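Side-chain contacts in xylooligosaccharide oxidase (Myceliophthora thermophila, PDB 5L6G), which oxidises the C1 hydroxyl of xylooligosaccharides and related sugars to lactones with a bicovalently bound FAD, passing the electrons to oxygen to give hydrogen peroxide: residues G92-A97 / P334-S339; T235-N240 / E267-R272; R373-I378 / D430-A435. All coordinates share one frame; numbering follows the deposited sequence.

Along the chain contact 2 is nested inside the loop that contact 1 closes, and contact 3 follows both. Contact 1 joins two loops at the flavin, one of them from the FAD-binding PCMH-type region. Contact 2 and the strand of contact 3 belong to one antiparallel sheet, where strands 269-275 and 374-381 are neighbours; the other half of contact 3 is on helix 426-437. The centres of contacts 2 and 3 lie about 23 Å apart, yet Arg272 packs on Ile378. Contact 1 is centred about 28 Å from contact 2 and 23 Å from contact 3. Tyr96, Arg272, Tyr376 and Ile378 line the xylose pocket, consistent with the sheet presenting the sugar to the flavin.

Contact 1: residues G92-A97 / P334-S339; sequences GGHSYA and PGYDQS. With FAD (flavin-adenine dinucleotide), chain D.
His94 and Tyr336 meet through a single polar pair: His94 NE2 donates to Tyr336 OH over 2.7 Å, nearly straight at 160°. The hydroxyl lies in the imidazole plane, whereas the two rings approach rim to rim with their planes inclined at 48°. Tyr336 reaches across because its CG stands anti to the backbone N (chi1 -176°), which sends the phenol toward the histidine.

Histidine suits this place because its two nitrogens do different work. ND1 is bonded covalently to FAD C8M at 1.4 Å, one half of the His94-Cys155 bicovalent link, and NE2 serves the tyrosine; Phe53 stacks on the imidazole. Beside it, Gly92 N donates to FAD O1P at 3.0 Å and Gly93 N to FAD O1A at 2.9 Å. A CB on Gly92 would run into FAD O2P, and the positive phi of Gly93 suits a residue without a side chain. Arg134 makes a cation-pi contact with Tyr336 and also binds Gly92 O.

The N-H of NE2, donated to Tyr336 OH, together with the covalent bond at ND1 probably holds the imidazole at a fixed turn: the ring is tied at both nitrogens, to the cofactor on one side and to loop 334-339 on the other.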
loop_
_atom_site.group_PDB
_atom_site.type_symbol
_atom_site.label_atom_id
_atom_site.label_comp_id
_atom_site.label_asym_id
_atom_site.label_seq_id
_atom_site.Cartn_x
_atom_site.Cartn_y
_atom_site.Cartn_z
ATOM N N GLY A 92 -4.533 -9.480 -3.799
ATOM C CA GLY A 92 -5.745 -8.713 -4.076
ATOM C C GLY A 92 -5.808 -8.145 -5.489
ATOM O O GLY A 92 -6.858 -7.682 -5.942
ATOM N N GLY A 93 -4.674 -8.191 -6.186
ATOM C CA GLY A 93 -4.560 -7.668 -7.541
ATOM C C GLY A 93 -4.626 -6.172 -7.672
ATOM O O GLY A 93 -4.848 -5.681 -8.777
ATOM N N HIS A 94 -4.432 -5.436 -6.561
ATOM C CA HIS A 94 -4.494 -3.966 -6.587
ATOM C C HIS A 94 -3.256 -3.209 -7.039
ATOM O O HIS A 94 -3.287 -1.996 -7.088
ATOM C CB HIS A 94 -4.989 -3.415 -5.234
ATOM C CG HIS A 94 -6.468 -3.310 -5.172
ATOM N ND1 HIS A 94 -7.156 -2.119 -5.380
ATOM C CD2 HIS A 94 -7.399 -4.276 -4.991
ATOM C CE1 HIS A 94 -8.456 -2.388 -5.324
ATOM N NE2 HIS A 94 -8.624 -3.680 -5.092
ATOM N N SER A 95 -2.171 -3.896 -7.391
ATOM C CA SER A 95 -0.996 -3.169 -7.870
ATOM C C SER A 95 -1.406 -2.123 -8.913
ATOM O O SER A 95 -1.999 -2.451 -9.928
ATOM C CB SER A 95 0.008 -4.101 -8.523
ATOM O OG SER A 95 1.015 -3.328 -9.140
ATOM N N TYR A 96 -1.002 -0.880 -8.702
ATOM C CA TYR A 96 -1.308 0.177 -9.672
ATOM C C TYR A 96 -0.572 -0.037 -11.016
ATOM O O TYR A 96 -0.896 0.597 -12.033
ATOM C CB TYR A 96 -0.938 1.520 -9.086
ATOM C CG TYR A 96 -1.857 2.038 -7.977
ATOM C CD1 TYR A 96 -2.904 1.270 -7.449
ATOM C CD2 TYR A 96 -1.661 3.297 -7.463
ATOM C CE1 TYR A 96 -3.723 1.777 -6.443
ATOM C CE2 TYR A 96 -2.474 3.812 -6.472
ATOM C CZ TYR A 96 -3.498 3.050 -5.962
ATOM O OH TYR A 96 -4.306 3.554 -4.974
ATOM N N ALA A 97 0.441 -0.898 -11.001
ATOM C CA ALA A 97 1.240 -1.201 -12.187
ATOM C C ALA A 97 0.974 -2.629 -12.670
ATOM O O ALA A 97 1.648 -3.139 -13.570
ATOM C CB ALA A 97 2.709 -1.038 -11.851
ATOM N N PRO A 334 -14.184 -14.857 -5.434
ATOM C CA PRO A 334 -13.194 -14.863 -6.520
ATOM C C PRO A 334 -13.641 -14.078 -7.780
ATOM O O PRO A 334 -12.807 -13.715 -8.605
ATOM C CB PRO A 334 -13.012 -16.359 -6.826
ATOM C CG PRO A 334 -14.265 -17.009 -6.340
ATOM C CD PRO A 334 -14.681 -16.217 -5.137
ATOM N N GLY A 335 -14.937 -13.810 -7.912
ATOM C CA GLY A 335 -15.451 -12.961 -8.987
ATOM C C GLY A 335 -15.102 -11.478 -8.861
ATOM O O GLY A 335 -15.372 -10.698 -9.777
ATOM N N TYR A 336 -14.521 -11.083 -7.726
ATOM C CA TYR A 336 -14.048 -9.721 -7.521
ATOM C C TYR A 336 -13.449 -9.156 -8.806
ATOM O O TYR A 336 -12.572 -9.775 -9.420
ATOM C CB TYR A 336 -12.990 -9.691 -6.427
ATOM C CG TYR A 336 -12.516 -8.300 -6.098
ATOM C CD1 TYR A 336 -13.214 -7.516 -5.193
ATOM C CD2 TYR A 336 -11.374 -7.763 -6.699
ATOM C CE1 TYR A 336 -12.794 -6.234 -4.883
ATOM C CE2 TYR A 336 -10.944 -6.477 -6.396
ATOM C CZ TYR A 336 -11.654 -5.727 -5.481
ATOM O OH TYR A 336 -11.253 -4.467 -5.165
ATOM N N ASP A 337 -13.949 -7.994 -9.217
ATOM C CA ASP A 337 -13.530 -7.398 -10.486
ATOM C C ASP A 337 -13.620 -5.868 -10.509
ATOM O O ASP A 337 -13.813 -5.281 -11.581
ATOM C CB ASP A 337 -14.354 -8.005 -11.637
ATOM C CG ASP A 337 -15.831 -7.646 -11.564
ATOM O OD1 ASP A 337 -16.211 -6.773 -10.756
ATOM O OD2 ASP A 337 -16.622 -8.243 -12.329
ATOM N N GLN A 338 -13.471 -5.221 -9.348
ATOM C CA GLN A 338 -13.470 -3.769 -9.308
ATOM C C GLN A 338 -12.251 -3.310 -10.100
ATOM O O GLN A 338 -11.155 -3.880 -9.950
ATOM C CB GLN A 338 -13.396 -3.242 -7.871
ATOM C CG GLN A 338 -14.587 -3.623 -7.006
ATOM C CD GLN A 338 -15.898 -3.123 -7.577
ATOM O OE1 GLN A 338 -16.632 -3.880 -8.223
ATOM N NE2 GLN A 338 -16.195 -1.840 -7.358
ATOM N N SER A 339 -12.438 -2.341 -10.987
ATOM C CA SER A 339 -11.295 -1.810 -11.720
ATOM C C SER A 339 -11.504 -0.344 -12.113
ATOM O O SER A 339 -12.628 0.129 -12.182
ATOM C CB SER A 339 -11.009 -2.661 -12.951
ATOM O OG SER A 339 -12.051 -2.571 -13.892
HETATM P PA FAD D . -1.227 -7.441 -5.866
HETATM O O1A FAD D . -1.859 -8.810 -5.766
HETATM O O2A FAD D . -1.338 -6.747 -7.186
HETATM O O5B FAD D . 0.246 -7.483 -5.317
HETATM C C5B FAD D . 1.098 -6.337 -5.243
HETATM C C4B FAD D . 2.544 -6.777 -5.187
HETATM O O4B FAD D . 2.744 -7.596 -4.032
HETATM C C3B FAD D . 2.948 -7.621 -6.385
HETATM O O3B FAD D . 4.319 -7.418 -6.656
HETATM C C2B FAD D . 2.747 -9.033 -5.898
HETATM O O2B FAD D . 3.488 -10.002 -6.628
HETATM C C1B FAD D . 3.157 -8.903 -4.448
HETATM N N9A FAD D . 2.500 -9.929 -3.634
HETATM C C8A FAD D . 1.200 -10.180 -3.508
HETATM N N7A FAD D . 0.991 -11.227 -2.675
HETATM C C5A FAD D . 2.202 -11.613 -2.273
HETATM C C6A FAD D . 2.703 -12.681 -1.411
HETATM N N6A FAD D . 1.787 -13.474 -0.822
HETATM N N1A FAD D . 4.041 -12.797 -1.274
HETATM C C2A FAD D . 4.918 -11.980 -1.862
HETATM N N3A FAD D . 4.517 -10.961 -2.679
HETATM C C4A FAD D . 3.189 -10.763 -2.898
HETATM N N1 FAD D . -2.343 1.407 0.053
HETATM C C2 FAD D . -2.154 1.997 1.276
HETATM O O2 FAD D . -0.997 2.002 1.781
HETATM N N3 FAD D . -3.196 2.536 1.955
HETATM C C4 FAD D . -4.465 2.519 1.482
HETATM O O4 FAD D . -5.446 3.019 2.102
HETATM C C4X FAD D . -4.746 1.907 0.165
HETATM N N5 FAD D . -5.990 1.849 -0.392
HETATM C C5X FAD D . -6.243 1.245 -1.613
HETATM C C6 FAD D . -7.529 1.164 -2.163
HETATM C C7 FAD D . -7.721 0.556 -3.414
HETATM C C7M FAD D . -9.119 0.510 -3.979
HETATM C C8 FAD D . -6.571 -0.064 -4.160
HETATM C C8M FAD D . -6.763 -0.796 -5.483
HETATM C C9 FAD D . -5.307 0.017 -3.585
HETATM C C9A FAD D . -5.090 0.659 -2.353
HETATM N N10 FAD D . -3.800 0.766 -1.768
HETATM C C10 FAD D . -3.570 1.365 -0.528
HETATM C "C1'" FAD D . -2.611 0.231 -2.422
HETATM C "C2'" FAD D . -2.303 -1.169 -1.994
HETATM O "O2'" FAD D . -1.685 -1.092 -0.707
HETATM C "C3'" FAD D . -1.291 -1.702 -2.992
HETATM O "O3'" FAD D . -1.806 -1.650 -4.328
HETATM C "C4'" FAD D . -0.960 -3.150 -2.618
HETATM O "O4'" FAD D . 0.391 -3.431 -3.010
HETATM C "C5'" FAD D . -1.950 -4.079 -3.274
HETATM O "O5'" FAD D . -1.885 -5.364 -2.651
HETATM P P FAD D . -2.581 -6.565 -3.400
HETATM O O1P FAD D . -2.260 -7.867 -2.737
HETATM O O2P FAD D . -4.027 -6.254 -3.625
HETATM O O3P FAD D . -1.957 -6.415 -4.867
#

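Contact 2: residues T235-N240 / E267-R272. With XYP (beta-D-xylopyranose), chain H.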
loop_
_atom_site.group_PDB
_atom_site.type_symbol
_atom_site.label_atom_id
_atom_site.label_comp_id
_atom_site.label_asym_id
_atom_site.label_seq_id
_atom_site.Cartn_x
_atom_site.Cartn_y
_atom_site.Cartn_z
ATOM N N THR A 235 -14.261 8.389 15.493
ATOM C CA THR A 235 -15.016 9.537 15.048
ATOM C C THR A 235 -14.397 10.059 13.764
ATOM O O THR A 235 -13.251 10.487 13.753
ATOM C CB THR A 235 -15.012 10.604 16.132
ATOM O OG1 THR A 235 -15.556 10.037 17.340
ATOM C CG2 THR A 235 -15.846 11.821 15.698
ATOM N N SER A 236 -15.139 9.977 12.669
ATOM C CA SER A 236 -14.659 10.553 11.417
ATOM C C SER A 236 -15.034 12.018 11.397
ATOM O O SER A 236 -15.973 12.441 12.065
ATOM C CB SER A 236 -15.228 9.814 10.210
ATOM O OG SER A 236 -16.639 9.906 10.153
ATOM N N TYR A 237 -14.278 12.804 10.650
ATOM C CA TYR A 237 -14.542 14.239 10.560
ATOM C C TYR A 237 -13.840 14.808 9.352
ATOM O O TYR A 237 -12.942 14.182 8.789
ATOM C CB TYR A 237 -14.044 14.955 11.824
ATOM C CG TYR A 237 -12.555 14.808 12.064
ATOM C CD1 TYR A 237 -12.043 13.672 12.687
ATOM C CD2 TYR A 237 -11.656 15.800 11.660
ATOM C CE1 TYR A 237 -10.682 13.528 12.904
ATOM C CE2 TYR A 237 -10.286 15.659 11.860
ATOM C CZ TYR A 237 -9.805 14.532 12.489
ATOM O OH TYR A 237 -8.461 14.365 12.696
ATOM N N GLU A 238 -14.242 16.019 8.988
ATOM C CA GLU A 238 -13.654 16.718 7.875
ATOM C C GLU A 238 -13.405 18.169 8.244
ATOM O O GLU A 238 -14.091 18.738 9.108
ATOM C CB GLU A 238 -14.601 16.627 6.681
ATOM C CG GLU A 238 -14.593 15.260 6.050
ATOM C CD GLU A 238 -15.808 14.930 5.210
ATOM O OE1 GLU A 238 -16.522 15.846 4.745
ATOM O OE2 GLU A 238 -16.013 13.710 4.995
ATOM N N ILE A 239 -12.404 18.756 7.600
ATOM C CA ILE A 239 -12.152 20.187 7.721
ATOM C C ILE A 239 -11.900 20.679 6.326
ATOM O O ILE A 239 -10.862 20.369 5.739
ATOM C CB ILE A 239 -10.930 20.522 8.600
ATOM C CG1 ILE A 239 -11.074 19.906 9.997
ATOM C CG2 ILE A 239 -10.740 22.034 8.670
ATOM C CD1 ILE A 239 -9.777 19.816 10.778
ATOM N N ASN A 240 -12.857 21.443 5.797
ATOM C CA ASN A 240 -12.707 21.992 4.466
ATOM C C ASN A 240 -11.676 23.108 4.474
ATOM O O ASN A 240 -11.641 23.917 5.395
ATOM C CB ASN A 240 -14.046 22.495 3.923
ATOM C CG ASN A 240 -14.966 21.359 3.544
ATOM O OD1 ASN A 240 -14.526 20.366 2.974
ATOM N ND2 ASN A 240 -16.244 21.500 3.847
ATOM N N GLU A 267 -1.676 11.097 19.291
ATOM C CA GLU A 267 -1.588 9.712 18.857
ATOM C C GLU A 267 -2.920 9.166 18.355
ATOM O O GLU A 267 -2.934 8.417 17.386
ATOM C CB GLU A 267 -1.055 8.819 19.980
ATOM C CG GLU A 267 0.392 9.100 20.355
ATOM C CD GLU A 267 0.970 8.078 21.314
ATOM O OE1 GLU A 267 0.364 6.995 21.503
ATOM O OE2 GLU A 267 2.048 8.356 21.880
ATOM N N GLU A 268 -4.024 9.570 18.978
ATOM C CA GLU A 268 -5.362 9.058 18.641
ATOM C C GLU A 268 -5.893 9.580 17.299
ATOM O O GLU A 268 -6.860 9.026 16.763
ATOM C CB GLU A 268 -6.380 9.465 19.717
ATOM C CG GLU A 268 -6.136 8.870 21.095
ATOM C CD GLU A 268 -5.129 9.623 21.945
ATOM O OE1 GLU A 268 -4.549 10.659 21.518
ATOM O OE2 GLU A 268 -4.933 9.151 23.078
ATOM N N MET A 269 -5.284 10.644 16.778
ATOM C CA MET A 269 -5.739 11.296 15.562
ATOM C C MET A 269 -5.011 10.768 14.328
ATOM O O MET A 269 -3.806 10.634 14.341
ATOM C CB MET A 269 -5.499 12.801 15.667
ATOM C CG MET A 269 -6.087 13.626 14.535
ATOM S SD MET A 269 -5.929 15.388 14.832
ATOM C CE MET A 269 -7.001 15.624 16.262
ATOM N N ASN A 270 -5.771 10.512 13.272
ATOM C CA ASN A 270 -5.260 9.950 12.033
ATOM C C ASN A 270 -5.909 10.756 10.952
ATOM O O ASN A 270 -7.141 10.873 10.935
ATOM C CB ASN A 270 -5.670 8.488 11.879
ATOM C CG ASN A 270 -5.118 7.621 12.966
ATOM O OD1 ASN A 270 -4.085 6.984 12.780
ATOM N ND2 ASN A 270 -5.780 7.627 14.139
ATOM N N MET A 271 -5.107 11.358 10.085
ATOM C CA MET A 271 -5.624 12.437 9.231
ATOM C C MET A 271 -4.834 12.572 7.939
ATOM O O MET A 271 -3.681 12.197 7.883
ATOM C CB MET A 271 -5.609 13.753 9.975
ATOM C CG MET A 271 -6.464 14.846 9.367
ATOM S SD MET A 271 -6.757 16.227 10.479
ATOM C CE MET A 271 -5.087 16.591 11.051
ATOM N N ARG A 272 -5.503 13.094 6.915
ATOM C CA ARG A 272 -4.906 13.392 5.634
ATOM C C ARG A 272 -5.615 14.587 4.993
ATOM O O ARG A 272 -6.742 14.920 5.349
ATOM C CB ARG A 272 -5.068 12.198 4.718
ATOM C CG ARG A 272 -6.506 11.997 4.235
ATOM C CD ARG A 272 -6.668 10.601 3.626
ATOM N NE ARG A 272 -7.997 10.383 3.092
ATOM C CZ ARG A 272 -8.420 9.235 2.582
ATOM N NH1 ARG A 272 -7.621 8.182 2.554
ATOM N NH2 ARG A 272 -9.656 9.137 2.122
HETATM O O1 XYP H . -4.677 5.905 -0.093
HETATM C C1 XYP H . -5.825 5.276 -0.658
HETATM C C2 XYP H . -7.081 5.988 -0.160
HETATM C C3 XYP H . -8.323 5.488 -0.887
HETATM C C4 XYP H . -8.117 5.567 -2.397
HETATM C C5 XYP H . -6.823 4.853 -2.810
HETATM O O2 XYP H . -7.204 5.732 1.239
HETATM O O3 XYP H . -9.491 6.203 -0.449
HETATM O O4 XYP H . -9.198 4.914 -3.073
HETATM O O5 XYP H . -5.702 5.328 -2.071
#
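Tyr237 pushes its phenol end between Met269 and Met271, and the hydroxyl does most of the touching: OH lies 3.1 Å from Met269 CG and 3.4 Å from Met271 SD. Both thioether chains cross the tyrosine at about a right angle and come to the ring's edge, near its plane. Met271 SD sits 5.0 Å from the ring centroid and 75° off the normal, a Met-aromatic contact made at the edge, with CE2 the nearest ring carbon.

The tyrosine gets there through a chi1 of 60°, which places CG between the backbone N and the carbonyl carbon and swings the ring across to the other strand. The two methionines start alike, each with CG anti to the backbone N, and each bends at chi3. Methionine suits such a place, since a flexible, polarisable chain can mould itself to a ring rim. Tyr237 OH is buried and finds no hydrogen-bonding partner in the model; its nearest neighbours across the contact are Met269 CG and Met271 SD.

Next along the strand, Arg272 takes a different course. Extended from CG to NE, it brings NH1 to O2 of the xylose, 2.8 Å away and near the guanidinium plane, though the bond is bent. Gln283 takes the NE hydrogen, holding the flat group in position, while Thr154, Glu412 and Tyr451 grip the same sugar.

Strands 235-240 and 269-272 run at 39° to each other, their axes 9.2 Å apart. Strand 280-286 lies between them in the sheet, and helix 290-304 packs against Tyr237 and Met269. This is the helix-covered core of an antiparallel sheet: Tyr237, Met269 and Met271 meet across strand 280-286, in the layer between sheet and helix, while Arg272 turns to the substrate-binding site of the oxidase.

Contact 3: residues R373-I378 / D430-A435; sequences RSWYII and DGWVHA. With XYP (beta-D-xylopyranose), chain H.
Trp375 and Trp432 meet as an offset edge-to-face pair, with the rim of Trp432 directed toward the face of Trp375. The six-membered rings have centroids 5.3 Å apart and planes inclined at 78°. The closest atoms are Trp375 CZ3 and Trp432 CH2, at 3.5 Å, so the outer corners of the benzo rings meet.

Ile377 approaches the same indole differently. Its CD1 stands 4.1 Å above the plane of Trp432, offset toward the rim, while its CG2 comes within 4.1 Å of Trp432 CH2. Tryptophan suits its place: the long, flat indole spans the distance from helix to strand, where the nearest CA atoms, of Ile377 and Trp432, are 10.3 Å apart, and offers Ile377 a face and Trp375 a rim. Isoleucine suits its own: with CG1 anti to the backbone N (chi1 -178°), the longer branch extends over the indole and CG2 fills in beside it.

Tyr363 and Trp364 of helix 354-368 also pack on Trp432, whose NE1 makes a weak hydrogen bond to Val360 O. An alanine at Trp432 is likely to open a gap between helix and strand, with Trp375 losing its edge-on partner and Ile377 the surface beneath its CD1.

On the strand's other side, Tyr376 OH lies 3.2 Å from xylose C5 and makes a weak hydrogen bond to Glu412, a substrate-binding residue; Ile378 CD1 is 3.8 Å from xylose C2. Helices thus pack on one face of an antiparallel sheet and the other turns to the substrate, as in the substrate domain of this FAD-linked oxidase family.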
loop_
_atom_site.group_PDB
_atom_site.type_symbol
_atom_site.label_atom_id
_atom_site.label_comp_id
_atom_site.label_asym_id
_atom_site.label_seq_id
_atom_site.Cartn_x
_atom_site.Cartn_y
_atom_site.Cartn_z
ATOM N N ARG A 373 -9.692 15.625 -16.275
ATOM C CA ARG A 373 -9.893 14.264 -15.820
ATOM C C ARG A 373 -10.061 14.242 -14.311
ATOM O O ARG A 373 -9.675 15.182 -13.619
ATOM C CB ARG A 373 -8.678 13.411 -16.181
ATOM C CG ARG A 373 -8.429 13.311 -17.668
ATOM C CD ARG A 373 -7.310 12.312 -17.932
ATOM N NE ARG A 373 -6.020 12.723 -17.373
ATOM C CZ ARG A 373 -5.156 13.553 -17.959
ATOM N NH1 ARG A 373 -5.446 14.141 -19.137
ATOM N NH2 ARG A 373 -3.998 13.835 -17.357
ATOM N N SER A 374 -10.614 13.149 -13.807
ATOM C CA SER A 374 -10.802 12.949 -12.369
ATOM C C SER A 374 -9.506 12.622 -11.628
ATOM O O SER A 374 -9.151 11.439 -11.444
ATOM C CB SER A 374 -11.790 11.809 -12.124
ATOM O OG SER A 374 -13.051 12.094 -12.666
ATOM N N TRP A 375 -8.852 13.642 -11.105
ATOM C CA TRP A 375 -7.638 13.452 -10.368
ATOM C C TRP A 375 -7.858 13.772 -8.884
ATOM O O TRP A 375 -8.811 14.460 -8.529
ATOM C CB TRP A 375 -6.521 14.302 -10.952
ATOM C CG TRP A 375 -6.774 15.762 -10.821
ATOM C CD1 TRP A 375 -7.368 16.571 -11.734
ATOM C CD2 TRP A 375 -6.473 16.580 -9.692
ATOM N NE1 TRP A 375 -7.451 17.843 -11.255
ATOM C CE2 TRP A 375 -6.906 17.876 -9.996
ATOM C CE3 TRP A 375 -5.871 16.340 -8.447
ATOM C CZ2 TRP A 375 -6.747 18.940 -9.109
ATOM C CZ3 TRP A 375 -5.725 17.368 -7.579
ATOM C CH2 TRP A 375 -6.150 18.662 -7.906
ATOM N N TYR A 376 -7.011 13.214 -8.028
ATOM C CA TYR A 376 -6.944 13.653 -6.631
ATOM C C TYR A 376 -5.523 13.568 -6.129
ATOM O O TYR A 376 -4.673 12.897 -6.733
ATOM C CB TYR A 376 -7.894 12.869 -5.706
ATOM C CG TYR A 376 -7.615 11.381 -5.524
ATOM C CD1 TYR A 376 -6.599 10.938 -4.663
ATOM C CD2 TYR A 376 -8.394 10.420 -6.163
ATOM C CE1 TYR A 376 -6.353 9.580 -4.474
ATOM C CE2 TYR A 376 -8.154 9.054 -5.963
ATOM C CZ TYR A 376 -7.123 8.656 -5.122
ATOM O OH TYR A 376 -6.848 7.314 -4.917
ATOM N N ILE A 377 -5.272 14.282 -5.037
ATOM C CA ILE A 377 -4.035 14.168 -4.291
ATOM C C ILE A 377 -4.382 13.881 -2.823
ATOM O O ILE A 377 -5.283 14.499 -2.243
ATOM C CB ILE A 377 -3.148 15.432 -4.419
ATOM C CG1 ILE A 377 -1.831 15.247 -3.665
ATOM C CG2 ILE A 377 -3.851 16.677 -3.910
ATOM C CD1 ILE A 377 -0.824 16.342 -3.956
ATOM N N ILE A 378 -3.680 12.924 -2.240
ATOM C CA ILE A 378 -3.794 12.684 -0.814
ATOM C C ILE A 378 -2.453 13.047 -0.191
ATOM O O ILE A 378 -1.415 12.663 -0.698
ATOM C CB ILE A 378 -4.171 11.238 -0.515
ATOM C CG1 ILE A 378 -5.639 11.006 -0.855
ATOM C CG2 ILE A 378 -3.890 10.897 0.942
ATOM C CD1 ILE A 378 -6.095 9.577 -0.626
ATOM N N ASP A 430 3.590 13.800 -13.613
ATOM C CA ASP A 430 5.051 13.892 -13.676
ATOM C C ASP A 430 5.534 15.295 -13.333
ATOM O O ASP A 430 6.528 15.460 -12.604
ATOM C CB ASP A 430 5.589 13.464 -15.061
ATOM C CG ASP A 430 5.505 11.954 -15.276
ATOM O OD1 ASP A 430 5.174 11.243 -14.294
ATOM O OD2 ASP A 430 5.753 11.485 -16.427
ATOM N N GLY A 431 4.848 16.296 -13.878
ATOM C CA GLY A 431 5.206 17.676 -13.663
ATOM C C GLY A 431 4.963 18.066 -12.212
ATOM O O GLY A 431 5.731 18.830 -11.626
ATOM N N TRP A 432 3.902 17.526 -11.629
ATOM C CA TRP A 432 3.575 17.852 -10.248
ATOM C C TRP A 432 4.659 17.320 -9.322
ATOM O O TRP A 432 5.115 18.026 -8.424
ATOM C CB TRP A 432 2.222 17.266 -9.839
ATOM C CG TRP A 432 1.526 18.095 -8.813
ATOM C CD1 TRP A 432 2.063 19.080 -8.065
ATOM C CD2 TRP A 432 0.154 18.002 -8.438
ATOM N NE1 TRP A 432 1.099 19.643 -7.245
ATOM C CE2 TRP A 432 -0.084 18.990 -7.460
ATOM C CE3 TRP A 432 -0.903 17.196 -8.850
ATOM C CZ2 TRP A 432 -1.336 19.187 -6.886
ATOM C CZ3 TRP A 432 -2.145 17.385 -8.269
ATOM C CH2 TRP A 432 -2.353 18.372 -7.305
ATOM N N VAL A 433 5.110 16.089 -9.566
ATOM C CA VAL A 433 6.163 15.523 -8.733
ATOM C C VAL A 433 7.468 16.327 -8.863
ATOM O O VAL A 433 8.134 16.609 -7.861
ATOM C CB VAL A 433 6.361 14.017 -9.004
ATOM C CG1 VAL A 433 7.626 13.511 -8.359
ATOM C CG2 VAL A 433 5.172 13.251 -8.455
ATOM N N HIS A 434 7.789 16.738 -10.083
ATOM C CA HIS A 434 8.939 17.607 -10.325
ATOM C C HIS A 434 8.912 18.895 -9.487
ATOM O O HIS A 434 9.948 19.372 -9.060
ATOM C CB HIS A 434 9.029 17.970 -11.791
ATOM C CG HIS A 434 10.318 18.628 -12.173
ATOM N ND1 HIS A 434 11.460 17.910 -12.459
ATOM C CD2 HIS A 434 10.636 19.931 -12.363
ATOM C CE1 HIS A 434 12.433 18.744 -12.786
ATOM N NE2 HIS A 434 11.959 19.976 -12.740
ATOM N N ALA A 435 7.725 19.444 -9.245
ATOM C CA ALA A 435 7.593 20.640 -8.413
ATOM C C ALA A 435 8.064 20.374 -6.981
ATOM O O ALA A 435 8.545 21.290 -6.310
ATOM C CB ALA A 435 6.150 21.156 -8.405
HETATM O O1 XYP H . -4.677 5.905 -0.093
HETATM C C1 XYP H . -5.825 5.276 -0.658
HETATM C C2 XYP H . -7.081 5.988 -0.160
HETATM C C3 XYP H . -8.323 5.488 -0.887
HETATM C C4 XYP H . -8.117 5.567 -2.397
HETATM C C5 XYP H . -6.823 4.853 -2.810
HETATM O O2 XYP H . -7.204 5.732 1.239
HETATM O O3 XYP H . -9.491 6.203 -0.449
HETATM O O4 XYP H . -9.198 4.914 -3.073
HETATM O O5 XYP H . -5.702 5.328 -2.071
#